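Local coordinates for choline/ethanolamine kinase family protein (Mesorhizobium loti, PDB 3DXQ) that probably phosphorylates ethanolamine or a related small alcohol, as a bacterial member of the choline/ethanolamine kinase family, at residues F114-F128 with W197-L209. Sequence-based numbering, arbitrary orientation.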
ATOM      1  N   PHE A 114     -11.628  -2.234   2.023  1.00 40.60           N
ATOM      2  CA  PHE A 114     -10.848  -3.281   2.660  1.00 39.90           C
ATOM      3  C   PHE A 114     -11.765  -4.407   3.128  1.00 40.25           C
ATOM      4  O   PHE A 114     -11.461  -5.594   2.980  1.00 41.94           O
ATOM      5  CB  PHE A 114     -10.073  -2.751   3.868  1.00 39.95           C
ATOM      6  CG  PHE A 114      -8.881  -1.907   3.520  1.00 38.92           C
ATOM      7  CD1 PHE A 114      -8.054  -2.229   2.451  1.00 41.14           C
ATOM      8  CD2 PHE A 114      -8.535  -0.835   4.315  1.00 40.07           C
ATOM      9  CE1 PHE A 114      -6.936  -1.443   2.167  1.00 44.96           C
ATOM     10  CE2 PHE A 114      -7.412  -0.063   4.038  1.00 43.20           C
ATOM     11  CZ  PHE A 114      -6.614  -0.373   2.970  1.00 43.00           C
ATOM     12  N   ARG A 115     -12.895  -4.032   3.707  1.00 40.10           N
ATOM     13  CA  ARG A 115     -13.806  -5.015   4.264  1.00 39.97           C
ATOM     14  C   ARG A 115     -14.269  -5.987   3.206  1.00 40.51           C
ATOM     15  O   ARG A 115     -14.348  -7.186   3.439  1.00 38.85           O
ATOM     16  CB  ARG A 115     -15.013  -4.318   4.869  1.00 39.75           C
ATOM     17  CG  ARG A 115     -15.961  -5.219   5.642  1.00 35.45           C
ATOM     18  CD  ARG A 115     -16.922  -4.336   6.374  1.00 37.38           C
ATOM     19  NE  ARG A 115     -18.025  -5.034   7.001  1.00 41.58           N
ATOM     20  CZ  ARG A 115     -19.028  -4.420   7.617  1.00 43.47           C
ATOM     21  NH1 ARG A 115     -19.061  -3.096   7.706  1.00 48.31           N
ATOM     22  NH2 ARG A 115     -20.008  -5.125   8.149  1.00 38.99           N
ATOM     23  N   LYS A 116     -14.589  -5.439   2.039  1.00 42.42           N
ATOM     24  CA  LYS A 116     -15.017  -6.228   0.910  1.00 42.49           C
ATOM     25  C   LYS A 116     -13.884  -7.128   0.460  1.00 41.61           C
ATOM     26  O   LYS A 116     -14.111  -8.319   0.173  1.00 42.58           O
ATOM     27  CB  LYS A 116     -15.464  -5.325  -0.231  1.00 43.02           C
ATOM     28  CG  LYS A 116     -16.304  -6.051  -1.281  1.00 47.55           C
ATOM     29  CD  LYS A 116     -17.004  -5.028  -2.191  1.00 51.94           C
ATOM     30  CE  LYS A 116     -17.674  -5.652  -3.386  1.00 49.48           C
ATOM     31  NZ  LYS A 116     -17.973  -4.576  -4.349  1.00 54.96           N
ATOM     32  N   LEU A 117     -12.678  -6.560   0.430  1.00 39.65           N
ATOM     33  CA  LEU A 117     -11.485  -7.288  -0.004  1.00 38.82           C
ATOM     34  C   LEU A 117     -11.182  -8.445   0.893  1.00 39.63           C
ATOM     35  O   LEU A 117     -11.124  -9.576   0.437  1.00 40.19           O
ATOM     36  CB  LEU A 117     -10.259  -6.367  -0.063  1.00 39.36           C
ATOM     37  CG  LEU A 117      -8.902  -7.028  -0.349  1.00 40.17           C
ATOM     38  CD1 LEU A 117      -8.938  -7.711  -1.720  1.00 27.74           C
ATOM     39  CD2 LEU A 117      -7.728  -6.033  -0.234  1.00 30.42           C
ATOM     40  N   HIS A 118     -10.962  -8.155   2.169  1.00 42.41           N
ATOM     41  CA  HIS A 118     -10.572  -9.184   3.141  1.00 41.32           C
ATOM     42  C   HIS A 118     -11.658 -10.223   3.317  1.00 40.61           C
ATOM     43  O   HIS A 118     -11.392 -11.394   3.493  1.00 42.55           O
ATOM     44  CB  HIS A 118     -10.229  -8.553   4.477  1.00 40.26           C
ATOM     45  CG  HIS A 118      -9.099  -7.576   4.410  1.00 41.60           C
ATOM     46  ND1 HIS A 118      -8.914  -6.589   5.347  1.00 39.11           N
ATOM     47  CD2 HIS A 118      -8.110  -7.421   3.500  1.00 45.71           C
ATOM     48  CE1 HIS A 118      -7.851  -5.872   5.026  1.00 40.76           C
ATOM     49  NE2 HIS A 118      -7.339  -6.361   3.912  1.00 38.05           N
ATOM     50  N   GLY A 119     -12.897  -9.789   3.232  1.00 43.09           N
ATOM     51  CA  GLY A 119     -14.038 -10.694   3.328  1.00 42.11           C
ATOM     52  C   GLY A 119     -14.359 -11.444   2.070  1.00 40.67           C
ATOM     53  O   GLY A 119     -15.318 -12.215   2.064  1.00 43.41           O
ATOM     54  N   SER A 120     -13.582 -11.236   1.006  1.00 40.86           N
ATOM     55  CA  SER A 120     -13.834 -11.907  -0.292  1.00 41.52           C
ATOM     56  C   SER A 120     -13.252 -13.327  -0.386  1.00 41.47           C
ATOM     57  O   SER A 120     -12.655 -13.851   0.548  1.00 42.60           O
ATOM     58  CB  SER A 120     -13.239 -11.085  -1.433  1.00 41.99           C
ATOM     59  OG  SER A 120     -11.820 -11.206  -1.458  1.00 41.95           O
ATOM     60  N   GLY A 121     -13.426 -13.942  -1.540  1.00 42.15           N
ATOM     61  CA  GLY A 121     -12.843 -15.247  -1.789  1.00 43.19           C
ATOM     62  C   GLY A 121     -11.508 -15.123  -2.502  1.00 42.48           C
ATOM     63  O   GLY A 121     -10.907 -16.140  -2.863  1.00 42.44           O
ATOM     64  N   ALA A 122     -11.052 -13.888  -2.708  1.00 41.91           N
ATOM     65  CA  ALA A 122      -9.749 -13.630  -3.303  1.00 42.84           C
ATOM     66  C   ALA A 122      -8.709 -14.535  -2.671  1.00 42.53           C
ATOM     67  O   ALA A 122      -8.710 -14.680  -1.469  1.00 44.16           O
ATOM     68  CB  ALA A 122      -9.354 -12.171  -3.092  1.00 40.75           C
ATOM     69  N   VAL A 123      -7.844 -15.141  -3.494  1.00 43.57           N
ATOM     70  CA  VAL A 123      -6.719 -15.957  -3.036  1.00 43.59           C
ATOM     71  C   VAL A 123      -5.447 -15.425  -3.660  1.00 44.54           C
ATOM     72  O   VAL A 123      -5.319 -15.460  -4.878  1.00 44.41           O
ATOM     73  CB  VAL A 123      -6.840 -17.422  -3.478  1.00 44.68           C
ATOM     74  CG1 VAL A 123      -5.541 -18.168  -3.170  1.00 39.03           C
ATOM     75  CG2 VAL A 123      -8.037 -18.082  -2.798  1.00 38.46           C
ATOM     76  N   PHE A 124      -4.523 -14.925  -2.834  1.00 45.92           N
ATOM     77  CA  PHE A 124      -3.237 -14.406  -3.318  1.00 45.80           C
ATOM     78  C   PHE A 124      -2.171 -15.452  -3.048  1.00 47.99           C
ATOM     79  O   PHE A 124      -2.145 -16.033  -1.974  1.00 49.71           O
ATOM     80  CB  PHE A 124      -2.849 -13.070  -2.666  1.00 44.40           C
ATOM     81  CG  PHE A 124      -3.821 -11.923  -2.914  1.00 42.29           C
ATOM     82  CD1 PHE A 124      -4.698 -11.915  -3.999  1.00 45.14           C
ATOM     83  CD2 PHE A 124      -3.779 -10.797  -2.085  1.00 41.54           C
ATOM     84  CE1 PHE A 124      -5.549 -10.817  -4.226  1.00 44.72           C
ATOM     85  CE2 PHE A 124      -4.608  -9.710  -2.294  1.00 40.66           C
ATOM     86  CZ  PHE A 124      -5.506  -9.716  -3.374  1.00 43.45           C
ATOM     87  N   PRO A 125      -1.267 -15.678  -4.016  1.00 51.23           N
ATOM     88  CA  PRO A 125      -0.319 -16.796  -3.937  1.00 51.35           C
ATOM     89  C   PRO A 125       0.805 -16.645  -2.939  1.00 52.39           C
ATOM     90  O   PRO A 125       1.330 -17.644  -2.469  1.00 52.77           O
ATOM     91  CB  PRO A 125       0.291 -16.831  -5.341  1.00 51.09           C
ATOM     92  CG  PRO A 125       0.200 -15.442  -5.815  1.00 53.25           C
ATOM     93  CD  PRO A 125      -1.065 -14.883  -5.246  1.00 51.91           C
ATOM     94  N   PHE A 126       1.205 -15.419  -2.639  1.00 53.92           N
ATOM     95  CA  PHE A 126       2.353 -15.221  -1.771  1.00 53.89           C
ATOM     96  C   PHE A 126       1.970 -14.691  -0.405  1.00 52.33           C
ATOM     97  O   PHE A 126       0.942 -14.069  -0.237  1.00 52.52           O
ATOM     98  CB  PHE A 126       3.378 -14.326  -2.469  1.00 54.96           C
ATOM     99  CG  PHE A 126       3.862 -14.884  -3.795  1.00 57.51           C
ATOM    100  CD1 PHE A 126       4.183 -16.238  -3.936  1.00 61.91           C
ATOM    101  CD2 PHE A 126       4.028 -14.044  -4.896  1.00 58.61           C
ATOM    102  CE1 PHE A 126       4.636 -16.741  -5.160  1.00 59.19           C
ATOM    103  CE2 PHE A 126       4.491 -14.548  -6.125  1.00 56.96           C
ATOM    104  CZ  PHE A 126       4.793 -15.889  -6.250  1.00 57.38           C
ATOM    105  N   ARG A 127       2.813 -14.999   0.567  1.00 51.81           N
ATOM    106  CA  ARG A 127       2.617 -14.636   1.953  1.00 52.53           C
ATOM    107  C   ARG A 127       3.423 -13.365   2.190  1.00 51.22           C
ATOM    108  O   ARG A 127       4.567 -13.275   1.767  1.00 51.60           O
ATOM    109  CB  ARG A 127       3.113 -15.791   2.837  1.00 52.47           C
ATOM    110  CG  ARG A 127       3.144 -15.544   4.336  1.00 60.60           C
ATOM    111  CD  ARG A 127       1.764 -15.603   4.955  1.00 72.38           C
ATOM    112  NE  ARG A 127       1.807 -15.408   6.413  1.00 78.03           N
ATOM    113  CZ  ARG A 127       1.753 -14.228   7.047  1.00 81.58           C
ATOM    114  NH1 ARG A 127       1.659 -13.075   6.381  1.00 82.86           N
ATOM    115  NH2 ARG A 127       1.795 -14.199   8.376  1.00 82.37           N
ATOM    116  N   PHE A 128       2.824 -12.376   2.846  1.00 49.93           N
ATOM    117  CA  PHE A 128       3.524 -11.138   3.167  1.00 48.59           C
ATOM    118  C   PHE A 128       4.413 -11.421   4.368  1.00 48.31           C
ATOM    119  O   PHE A 128       3.937 -11.881   5.394  1.00 48.61           O
ATOM    120  CB  PHE A 128       2.525 -10.023   3.465  1.00 47.95           C
ATOM    121  CG  PHE A 128       3.163  -8.674   3.665  1.00 51.53           C
ATOM    122  CD1 PHE A 128       3.506  -7.881   2.576  1.00 49.48           C
ATOM    123  CD2 PHE A 128       3.436  -8.199   4.951  1.00 49.74           C
ATOM    124  CE1 PHE A 128       4.107  -6.642   2.758  1.00 45.44           C
ATOM    125  CE2 PHE A 128       4.025  -6.959   5.138  1.00 45.95           C
ATOM    126  CZ  PHE A 128       4.358  -6.180   4.039  1.00 46.07           C
ATOM    127  N   TRP A 197      -1.663  -3.756  -7.527  1.00 50.98           N
ATOM    128  CA  TRP A 197      -1.622  -4.938  -6.679  1.00 49.19           C
ATOM    129  C   TRP A 197      -0.300  -5.641  -6.703  1.00 48.66           C
ATOM    130  O   TRP A 197      -0.210  -6.804  -6.349  1.00 48.73           O
ATOM    131  CB  TRP A 197      -2.747  -5.892  -7.108  1.00 48.49           C
ATOM    132  CG  TRP A 197      -4.066  -5.228  -6.969  1.00 48.68           C
ATOM    133  CD1 TRP A 197      -4.671  -4.429  -7.883  1.00 49.01           C
ATOM    134  CD2 TRP A 197      -4.924  -5.246  -5.820  1.00 48.80           C
ATOM    135  NE1 TRP A 197      -5.866  -3.969  -7.396  1.00 51.33           N
ATOM    136  CE2 TRP A 197      -6.044  -4.450  -6.126  1.00 49.07           C
ATOM    137  CE3 TRP A 197      -4.863  -5.868  -4.571  1.00 47.20           C
ATOM    138  CZ2 TRP A 197      -7.091  -4.265  -5.233  1.00 49.67           C
ATOM    139  CZ3 TRP A 197      -5.901  -5.677  -3.681  1.00 50.05           C
ATOM    140  CH2 TRP A 197      -7.000  -4.884  -4.015  1.00 50.19           C
ATOM    141  N   GLU A 198       0.749  -4.929  -7.068  1.00 51.23           N
ATOM    142  CA  GLU A 198       2.063  -5.568  -7.198  1.00 53.46           C
ATOM    143  C   GLU A 198       2.657  -6.112  -5.888  1.00 51.88           C
ATOM    144  O   GLU A 198       3.439  -7.071  -5.924  1.00 51.15           O
ATOM    145  CB  GLU A 198       3.052  -4.627  -7.894  1.00 54.11           C
ATOM    146  CG  GLU A 198       3.377  -3.375  -7.106  1.00 60.15           C
ATOM    147  CD  GLU A 198       4.036  -2.312  -7.955  1.00 64.48           C
ATOM    148  OE1 GLU A 198       5.038  -2.633  -8.649  1.00 73.20           O
ATOM    149  OE2 GLU A 198       3.552  -1.160  -7.920  1.00 72.87           O
ATOM    150  N   TYR A 199       2.289  -5.530  -4.747  1.00 51.24           N
ATOM    151  CA  TYR A 199       2.809  -5.999  -3.452  1.00 51.98           C
ATOM    152  C   TYR A 199       1.815  -6.887  -2.682  1.00 51.49           C
ATOM    153  O   TYR A 199       2.046  -7.222  -1.520  1.00 50.08           O
ATOM    154  CB  TYR A 199       3.207  -4.815  -2.574  1.00 53.75           C
ATOM    155  CG  TYR A 199       4.328  -3.950  -3.100  1.00 54.11           C
ATOM    156  CD1 TYR A 199       5.664  -4.212  -2.767  1.00 58.26           C
ATOM    157  CD2 TYR A 199       4.052  -2.840  -3.875  1.00 53.06           C
ATOM    158  CE1 TYR A 199       6.696  -3.386  -3.227  1.00 59.82           C
ATOM    159  CE2 TYR A 199       5.062  -2.024  -4.350  1.00 58.65           C
ATOM    160  CZ  TYR A 199       6.379  -2.293  -4.025  1.00 61.54           C
ATOM    161  OH  TYR A 199       7.353  -1.452  -4.508  1.00 63.51           O
ATOM    162  N   SER A 200       0.720  -7.271  -3.333  1.00 51.02           N
ATOM    163  CA  SER A 200      -0.332  -8.058  -2.698  1.00 50.95           C
ATOM    164  C   SER A 200       0.193  -9.338  -2.137  1.00 50.44           C
ATOM    165  O   SER A 200       1.188  -9.858  -2.625  1.00 52.58           O
ATOM    166  CB  SER A 200      -1.428  -8.415  -3.703  1.00 52.22           C
ATOM    167  OG  SER A 200      -2.019  -7.262  -4.251  1.00 53.14           O
ATOM    168  N   GLY A 201      -0.508  -9.845  -1.125  1.00 49.19           N
ATOM    169  CA  GLY A 201      -0.174 -11.107  -0.465  1.00 48.77           C
ATOM    170  C   GLY A 201      -1.132 -11.435   0.691  1.00 48.35           C
ATOM    171  O   GLY A 201      -1.972 -10.613   1.083  1.00 48.73           O
HETATM  172  N   MSE A 202      -1.029 -12.649   1.228  1.00 45.24           N
HETATM  173  CA  MSE A 202      -1.796 -13.020   2.401  1.00 42.09           C
HETATM  174  C   MSE A 202      -1.068 -12.304   3.536  1.00 44.54           C
HETATM  175  O   MSE A 202       0.164 -12.278   3.545  1.00 46.21           O
HETATM  176  CB  MSE A 202      -1.787 -14.532   2.615  1.00 40.47           C
HETATM  177  CG  MSE A 202      -2.333 -15.338   1.466  1.00 39.60           C
HETATM  178 SE   MSE A 202      -4.105 -14.680   0.907  0.75 33.74          SE
HETATM  179  CE  MSE A 202      -5.101 -15.113   2.591  1.00 31.64           C
ATOM    180  N   ASN A 203      -1.825 -11.717   4.467  1.00 42.99           N
ATOM    181  CA  ASN A 203      -1.273 -10.910   5.527  1.00 39.90           C
ATOM    182  C   ASN A 203      -2.305 -10.719   6.645  1.00 39.72           C
ATOM    183  O   ASN A 203      -3.469 -11.136   6.528  1.00 39.04           O
ATOM    184  CB  ASN A 203      -0.877  -9.550   4.935  1.00 39.18           C
ATOM    185  CG  ASN A 203       0.096  -8.765   5.817  1.00 37.47           C
ATOM    186  OD1 ASN A 203       0.498  -9.212   6.882  1.00 38.46           O
ATOM    187  ND2 ASN A 203       0.465  -7.580   5.360  1.00 32.50           N
ATOM    188  N   ASP A 204      -1.855 -10.123   7.749  1.00 39.59           N
ATOM    189  CA  ASP A 204      -2.742  -9.680   8.822  1.00 39.14           C
ATOM    190  C   ASP A 204      -3.540  -8.516   8.243  1.00 39.68           C
ATOM    191  O   ASP A 204      -2.954  -7.491   7.923  1.00 39.96           O
ATOM    192  CB  ASP A 204      -1.907  -9.210   9.997  1.00 38.48           C
ATOM    193  CG  ASP A 204      -2.726  -8.812  11.191  1.00 40.96           C
ATOM    194  OD1 ASP A 204      -3.957  -8.634  11.062  1.00 34.69           O
ATOM    195  OD2 ASP A 204      -2.091  -8.663  12.268  1.00 42.32           O
ATOM    196  N   PRO A 205      -4.872  -8.670   8.103  1.00 40.20           N
ATOM    197  CA  PRO A 205      -5.709  -7.658   7.497  1.00 39.94           C
ATOM    198  C   PRO A 205      -5.474  -6.261   8.031  1.00 40.53           C
ATOM    199  O   PRO A 205      -5.621  -5.298   7.282  1.00 42.74           O
ATOM    200  CB  PRO A 205      -7.134  -8.119   7.865  1.00 42.68           C
ATOM    201  CG  PRO A 205      -6.971  -9.146   8.912  1.00 40.95           C
ATOM    202  CD  PRO A 205      -5.685  -9.798   8.584  1.00 41.18           C
ATOM    203  N   LEU A 206      -5.123  -6.142   9.307  1.00 40.20           N
ATOM    204  CA  LEU A 206      -4.896  -4.829   9.907  1.00 39.96           C
ATOM    205  C   LEU A 206      -3.607  -4.151   9.461  1.00 40.15           C
ATOM    206  O   LEU A 206      -3.351  -2.990   9.814  1.00 38.16           O
ATOM    207  CB  LEU A 206      -4.983  -4.897  11.447  1.00 38.74           C
ATOM    208  CG  LEU A 206      -6.331  -5.394  11.948  1.00 35.02           C
ATOM    209  CD1 LEU A 206      -6.517  -5.108  13.417  1.00 35.40           C
ATOM    210  CD2 LEU A 206      -7.495  -4.822  11.105  1.00 37.31           C
ATOM    211  N   TRP A 207      -2.790  -4.852   8.686  1.00 40.44           N
ATOM    212  CA  TRP A 207      -1.612  -4.207   8.120  1.00 40.99           C
ATOM    213  C   TRP A 207      -2.070  -3.159   7.111  1.00 42.16           C
ATOM    214  O   TRP A 207      -1.499  -2.065   7.045  1.00 44.54           O
ATOM    215  CB  TRP A 207      -0.701  -5.192   7.414  1.00 41.31           C
ATOM    216  CG  TRP A 207       0.229  -4.504   6.511  1.00 38.70           C
ATOM    217  CD1 TRP A 207      -0.001  -4.157   5.210  1.00 41.84           C
ATOM    218  CD2 TRP A 207       1.546  -4.052   6.827  1.00 42.01           C
ATOM    219  NE1 TRP A 207       1.098  -3.511   4.692  1.00 43.57           N
ATOM    220  CE2 TRP A 207       2.068  -3.444   5.659  1.00 38.77           C
ATOM    221  CE3 TRP A 207       2.338  -4.112   7.971  1.00 38.33           C
ATOM    222  CZ2 TRP A 207       3.330  -2.893   5.611  1.00 41.81           C
ATOM    223  CZ3 TRP A 207       3.605  -3.561   7.928  1.00 43.57           C
ATOM    224  CH2 TRP A 207       4.090  -2.953   6.755  1.00 43.36           C
ATOM    225  N   ASP A 208      -3.087  -3.510   6.324  1.00 39.38           N
ATOM    226  CA  ASP A 208      -3.648  -2.610   5.332  1.00 39.16           C
ATOM    227  C   ASP A 208      -4.174  -1.335   5.965  1.00 37.34           C
ATOM    228  O   ASP A 208      -3.908  -0.223   5.463  1.00 36.25           O
ATOM    229  CB  ASP A 208      -4.785  -3.303   4.541  1.00 42.04           C
ATOM    230  CG  ASP A 208      -4.269  -4.182   3.393  1.00 43.68           C
ATOM    231  OD1 ASP A 208      -3.032  -4.199   3.134  1.00 38.61           O
ATOM    232  OD2 ASP A 208      -5.113  -4.830   2.721  1.00 48.21           O
ATOM    233  N   LEU A 209      -4.925  -1.497   7.054  1.00 37.66           N
ATOM    234  CA  LEU A 209      -5.471  -0.344   7.795  1.00 37.37           C
ATOM    235  C   LEU A 209      -4.352   0.521   8.341  1.00 38.86           C
ATOM    236  O   LEU A 209      -4.383   1.745   8.196  1.00 40.48           O
ATOM    237  CB  LEU A 209      -6.434  -0.763   8.917  1.00 36.83           C
ATOM    238  CG  LEU A 209      -7.856  -1.095   8.418  1.00 34.87           C
ATOM    239  CD1 LEU A 209      -7.905  -2.300   7.462  1.00 26.09           C
ATOM    240  CD2 LEU A 209      -8.830  -1.338   9.558  1.00 33.60           C
TER
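His118, at the end of helix 106-118, gives its NE2 hydrogen to Asp208 OD2, 3.0 Å away and only 6° out of the imidazole plane, meeting the carboxylate on its anti side but 34° out of its plane. Tyr230 OH bonds His118 ND1, and backbone N-H groups of His177 and Cys178 reach the two Asp208 oxygens, which should hold both groups in their rotation. Pro205 CB covers one imidazole face. Asp208 CB sits over one face of the Phe114 ring, a CH-pi contact 19° off the normal, and Phe114 CD2 meets Leu209 CD1. The fold is protein-kinase-like: Trp197 and Glu198 belong to an Asp-Trp-Glu sequence, probable counterpart of the kinase DFG motif, and the chain then runs through strand 201-203 into helix 206-215, Asp204 OD1 capping Leu206 N. Arg127 forms a single beta bridge with Met202, through Met202 N to Phe126 O and Phe128 N to Met202 O, both 2.8 Å. Phe128 reaches inward past the Asn203 amide until CZ lies 3.8 Å from Trp207 CZ2; Phe124 takes Ser200 CB over one face. Toward solvent the contact thins: Phe126 turns its ring away, and Arg127 bends back to offer NH1 in a weak bond to Met202 O.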